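Local coordinates for attaching and effacing protein, pathogenesis factor (Escherichia coli, PDB 4E9L) that probably mediates bacterial adhesion to host cells as a member of the intimin/invasin family, this piece spanning immunoglobulin-like domains of the longer protein, at residues A[223-235]-A[245-257]. Numbering follows the deposited sequence.
Sequences GNAISGLSLSASL and VSSWTEKGDGSYV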
loop_
_atom_site.group_PDB
_atom_site.type_symbol
_atom_site.label_atom_id
_atom_site.label_comp_id
_atom_site.label_asym_id
_atom_site.label_seq_id
_atom_site.Cartn_x
_atom_site.Cartn_y
_atom_site.Cartn_z
ATOM N N GLY A 223 -0.459 -7.207 -18.064
ATOM C CA GLY A 223 -1.253 -6.428 -17.124
ATOM C C GLY A 223 -2.259 -7.252 -16.343
ATOM O O GLY A 223 -3.136 -6.676 -15.705
ATOM N N ASN A 224 -2.140 -8.603 -16.338
ATOM C CA ASN A 224 -3.055 -9.403 -15.499
ATOM C C ASN A 224 -2.611 -9.292 -14.050
ATOM O O ASN A 224 -1.422 -9.428 -13.768
ATOM C CB ASN A 224 -3.068 -10.881 -15.906
ATOM C CG ASN A 224 -3.594 -11.110 -17.295
ATOM O OD1 ASN A 224 -4.746 -10.765 -17.626
ATOM N ND2 ASN A 224 -2.772 -11.715 -18.132
ATOM N N ALA A 225 -3.563 -9.109 -13.140
ATOM C CA ALA A 225 -3.325 -9.062 -11.697
ATOM C C ALA A 225 -2.864 -10.457 -11.223
ATOM O O ALA A 225 -3.374 -11.479 -11.700
ATOM C CB ALA A 225 -4.611 -8.662 -10.987
ATOM N N ILE A 226 -1.835 -10.505 -10.371
ATOM C CA ILE A 226 -1.301 -11.766 -9.871
ATOM C C ILE A 226 -1.705 -11.957 -8.403
ATOM O O ILE A 226 -1.277 -11.179 -7.535
ATOM C CB ILE A 226 0.227 -11.875 -10.057
ATOM C CG1 ILE A 226 0.628 -11.713 -11.546
ATOM C CG2 ILE A 226 0.726 -13.223 -9.493
ATOM C CD1 ILE A 226 2.099 -11.561 -11.742
ATOM N N SER A 227 -2.486 -13.020 -8.142
ATOM C CA SER A 227 -2.994 -13.388 -6.812
ATOM C C SER A 227 -2.163 -14.450 -6.107
ATOM O O SER A 227 -1.373 -15.141 -6.742
ATOM C CB SER A 227 -4.451 -13.839 -6.900
ATOM O OG SER A 227 -5.304 -12.736 -7.167
ATOM N N GLY A 228 -2.342 -14.534 -4.789
ATOM C CA GLY A 228 -1.733 -15.519 -3.909
ATOM C C GLY A 228 -0.236 -15.449 -3.745
ATOM O O GLY A 228 0.363 -16.447 -3.352
ATOM N N LEU A 229 0.391 -14.285 -4.024
ATOM C CA LEU A 229 1.842 -14.156 -3.872
ATOM C C LEU A 229 2.300 -14.150 -2.421
ATOM O O LEU A 229 1.605 -13.605 -1.569
ATOM C CB LEU A 229 2.362 -12.884 -4.561
ATOM C CG LEU A 229 2.286 -12.868 -6.098
ATOM C CD1 LEU A 229 2.694 -11.537 -6.637
ATOM C CD2 LEU A 229 3.160 -13.936 -6.724
ATOM N N SER A 230 3.493 -14.719 -2.160
ATOM C CA SER A 230 4.150 -14.675 -0.853
ATOM C C SER A 230 5.259 -13.644 -1.008
ATOM O O SER A 230 6.117 -13.777 -1.888
ATOM C CB SER A 230 4.705 -16.043 -0.463
ATOM O OG SER A 230 3.618 -16.837 -0.016
ATOM N N LEU A 231 5.171 -12.561 -0.236
ATOM C CA LEU A 231 6.083 -11.435 -0.376
ATOM C C LEU A 231 6.890 -11.120 0.849
ATOM O O LEU A 231 6.538 -11.498 1.969
ATOM C CB LEU A 231 5.260 -10.155 -0.708
ATOM C CG LEU A 231 4.284 -10.180 -1.894
ATOM C CD1 LEU A 231 3.297 -9.049 -1.782
ATOM C CD2 LEU A 231 5.033 -10.091 -3.253
ATOM N N SER A 232 7.966 -10.367 0.609
ATOM C CA SER A 232 8.834 -9.795 1.627
ATOM C C SER A 232 9.192 -8.382 1.156
ATOM O O SER A 232 8.544 -7.859 0.235
ATOM C CB SER A 232 10.084 -10.646 1.832
ATOM O OG SER A 232 10.788 -10.137 2.951
ATOM N N ALA A 233 10.193 -7.745 1.761
ATOM C CA ALA A 233 10.583 -6.402 1.352
ATOM C C ALA A 233 12.016 -6.125 1.671
ATOM O O ALA A 233 12.593 -6.689 2.611
ATOM C CB ALA A 233 9.682 -5.345 2.012
ATOM N N SER A 234 12.583 -5.214 0.901
ATOM C CA SER A 234 13.937 -4.719 1.086
ATOM C C SER A 234 13.809 -3.209 1.400
ATOM O O SER A 234 13.079 -2.490 0.698
ATOM C CB SER A 234 14.740 -4.921 -0.198
ATOM O OG SER A 234 16.026 -4.350 -0.053
ATOM N N LEU A 235 14.507 -2.749 2.447
ATOM C CA LEU A 235 14.553 -1.345 2.860
ATOM C C LEU A 235 15.980 -0.840 2.666
ATOM O O LEU A 235 16.920 -1.493 3.101
ATOM C CB LEU A 235 14.132 -1.169 4.343
ATOM C CG LEU A 235 12.670 -1.481 4.713
ATOM C CD1 LEU A 235 12.398 -1.101 6.159
ATOM C CD2 LEU A 235 11.676 -0.685 3.838
ATOM N N VAL A 245 9.155 -3.590 7.935
ATOM C CA VAL A 245 7.944 -3.825 7.157
ATOM C C VAL A 245 7.253 -5.037 7.823
ATOM O O VAL A 245 7.914 -5.984 8.262
ATOM C CB VAL A 245 8.209 -4.041 5.630
ATOM C CG1 VAL A 245 6.891 -4.223 4.860
ATOM C CG2 VAL A 245 9.003 -2.869 5.041
ATOM N N SER A 246 5.922 -4.987 7.911
ATOM C CA SER A 246 5.070 -6.045 8.465
ATOM C C SER A 246 4.808 -7.150 7.435
ATOM O O SER A 246 5.291 -7.097 6.297
ATOM C CB SER A 246 3.729 -5.430 8.890
ATOM O OG SER A 246 2.910 -5.105 7.761
ATOM N N SER A 247 3.972 -8.138 7.812
ATOM C CA SER A 247 3.476 -9.169 6.912
ATOM C C SER A 247 2.586 -8.452 5.856
ATOM O O SER A 247 2.128 -7.343 6.099
ATOM C CB SER A 247 2.602 -10.161 7.680
ATOM O OG SER A 247 1.489 -9.486 8.251
ATOM N N TRP A 248 2.377 -9.074 4.698
ATOM C CA TRP A 248 1.534 -8.511 3.637
ATOM C C TRP A 248 0.105 -9.060 3.722
ATOM O O TRP A 248 -0.100 -10.206 4.136
ATOM C CB TRP A 248 2.136 -8.790 2.254
ATOM C CG TRP A 248 3.416 -8.031 2.044
ATOM C CD1 TRP A 248 4.652 -8.361 2.524
ATOM C CD2 TRP A 248 3.574 -6.791 1.336
ATOM N NE1 TRP A 248 5.571 -7.400 2.169
ATOM C CE2 TRP A 248 4.939 -6.433 1.418
ATOM C CE3 TRP A 248 2.686 -5.929 0.670
ATOM C CZ2 TRP A 248 5.439 -5.247 0.863
ATOM C CZ3 TRP A 248 3.174 -4.751 0.116
ATOM C CH2 TRP A 248 4.540 -4.427 0.198
ATOM N N THR A 249 -0.862 -8.221 3.374
ATOM C CA THR A 249 -2.278 -8.605 3.314
ATOM C C THR A 249 -2.744 -8.460 1.884
ATOM O O THR A 249 -2.739 -7.346 1.346
ATOM C CB THR A 249 -3.158 -7.759 4.246
ATOM O OG1 THR A 249 -2.639 -7.838 5.573
ATOM C CG2 THR A 249 -4.635 -8.249 4.235
ATOM N N GLU A 250 -3.219 -9.565 1.298
ATOM C CA GLU A 250 -3.772 -9.545 -0.047
ATOM C C GLU A 250 -5.171 -8.956 0.009
ATOM O O GLU A 250 -5.965 -9.340 0.876
ATOM C CB GLU A 250 -3.775 -10.953 -0.657
ATOM C CG GLU A 250 -4.117 -10.900 -2.139
ATOM C CD GLU A 250 -3.936 -12.181 -2.914
ATOM O OE1 GLU A 250 -3.454 -13.182 -2.338
ATOM O OE2 GLU A 250 -4.270 -12.173 -4.116
ATOM N N LYS A 251 -5.444 -7.967 -0.855
ATOM C CA LYS A 251 -6.727 -7.249 -0.872
ATOM C C LYS A 251 -7.547 -7.554 -2.125
ATOM O O LYS A 251 -8.518 -6.861 -2.409
ATOM C CB LYS A 251 -6.516 -5.731 -0.727
ATOM C CG LYS A 251 -5.892 -5.273 0.589
ATOM C CD LYS A 251 -6.862 -5.488 1.770
ATOM C CE LYS A 251 -6.325 -4.958 3.066
ATOM N NZ LYS A 251 -7.187 -5.344 4.217
ATOM N N GLY A 252 -7.149 -8.565 -2.877
ATOM C CA GLY A 252 -7.858 -8.932 -4.095
ATOM C C GLY A 252 -7.371 -8.191 -5.319
ATOM O O GLY A 252 -6.842 -7.075 -5.215
ATOM N N ASP A 253 -7.546 -8.822 -6.495
ATOM C CA ASP A 253 -7.133 -8.271 -7.794
ATOM C C ASP A 253 -5.650 -7.854 -7.829
ATOM O O ASP A 253 -5.303 -6.780 -8.348
ATOM C CB ASP A 253 -8.089 -7.146 -8.279
ATOM C CG ASP A 253 -9.538 -7.565 -8.523
ATOM O OD1 ASP A 253 -9.780 -8.773 -8.795
ATOM O OD2 ASP A 253 -10.424 -6.683 -8.482
ATOM N N GLY A 254 -4.800 -8.708 -7.251
ATOM C CA GLY A 254 -3.349 -8.528 -7.222
ATOM C C GLY A 254 -2.838 -7.329 -6.447
ATOM O O GLY A 254 -1.739 -6.840 -6.712
ATOM N N SER A 255 -3.632 -6.850 -5.488
ATOM C CA SER A 255 -3.273 -5.730 -4.627
ATOM C C SER A 255 -2.829 -6.304 -3.280
ATOM O O SER A 255 -3.490 -7.192 -2.751
ATOM C CB SER A 255 -4.477 -4.808 -4.446
ATOM O OG SER A 255 -4.136 -3.737 -3.584
ATOM N N TYR A 256 -1.711 -5.818 -2.727
ATOM C CA TYR A 256 -1.205 -6.304 -1.421
ATOM C C TYR A 256 -0.810 -5.102 -0.605
ATOM O O TYR A 256 -0.263 -4.148 -1.154
ATOM C CB TYR A 256 0.039 -7.210 -1.583
ATOM C CG TYR A 256 -0.186 -8.394 -2.489
ATOM C CD1 TYR A 256 -0.389 -9.665 -1.966
ATOM C CD2 TYR A 256 -0.170 -8.249 -3.878
ATOM C CE1 TYR A 256 -0.573 -10.766 -2.799
ATOM C CE2 TYR A 256 -0.365 -9.342 -4.721
ATOM C CZ TYR A 256 -0.570 -10.598 -4.175
ATOM O OH TYR A 256 -0.781 -11.676 -4.983
ATOM N N VAL A 257 -1.066 -5.133 0.700
ATOM C CA VAL A 257 -0.675 -3.991 1.543
ATOM C C VAL A 257 0.176 -4.430 2.720
ATOM O O VAL A 257 0.027 -5.554 3.203
ATOM C CB VAL A 257 -1.876 -3.117 2.013
ATOM C CG1 VAL A 257 -2.646 -2.524 0.816
ATOM C CG2 VAL A 257 -2.810 -3.908 2.949
#
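Val245 meets Leu235 through CG2, 3.7 Å from Leu235 CD2, and also packs on Ala233 CB, beginning a row of contacts that shows how an edge strand and the loop leading into it close over a hairpin of the facing sheet in an immunoglobulin-like domain. Next comes Trp248, whose five-membered ring takes Leu231 CB over one face in a CH-pi contact, while Ala233 CB stands at the edge of the indole near CZ2. Glu250 reaches across fully extended, CG anti to the backbone N (chi1 -170°); Gly228 N lies on the syn side of both carboxylate oxygens, OE1 at 3.0 Å and OE2 at 3.1 Å, but some 23° out of their plane, with the straighter bond to OE2. The type I' turn from Gly252 to Ser255 then brings Gly254 against the loop, its CA 3.4 Å from Ile226 O. Tyr256 completes the row: Leu231 CD1 sits over its ring, and its OH donates to Ile226 O (2.6 Å) while accepting from Leu229 N in a nearly straight bond (3.0 Å, 166°), so that one hydroxyl ties together carbonyl and N-H. Strand 244-252 edges its sheet, followed by 255-261 and then 211-217, whose Leu216 touches Leu231 and Trp248; strand 231-236 borders the opposing sheet, paired with 267-275.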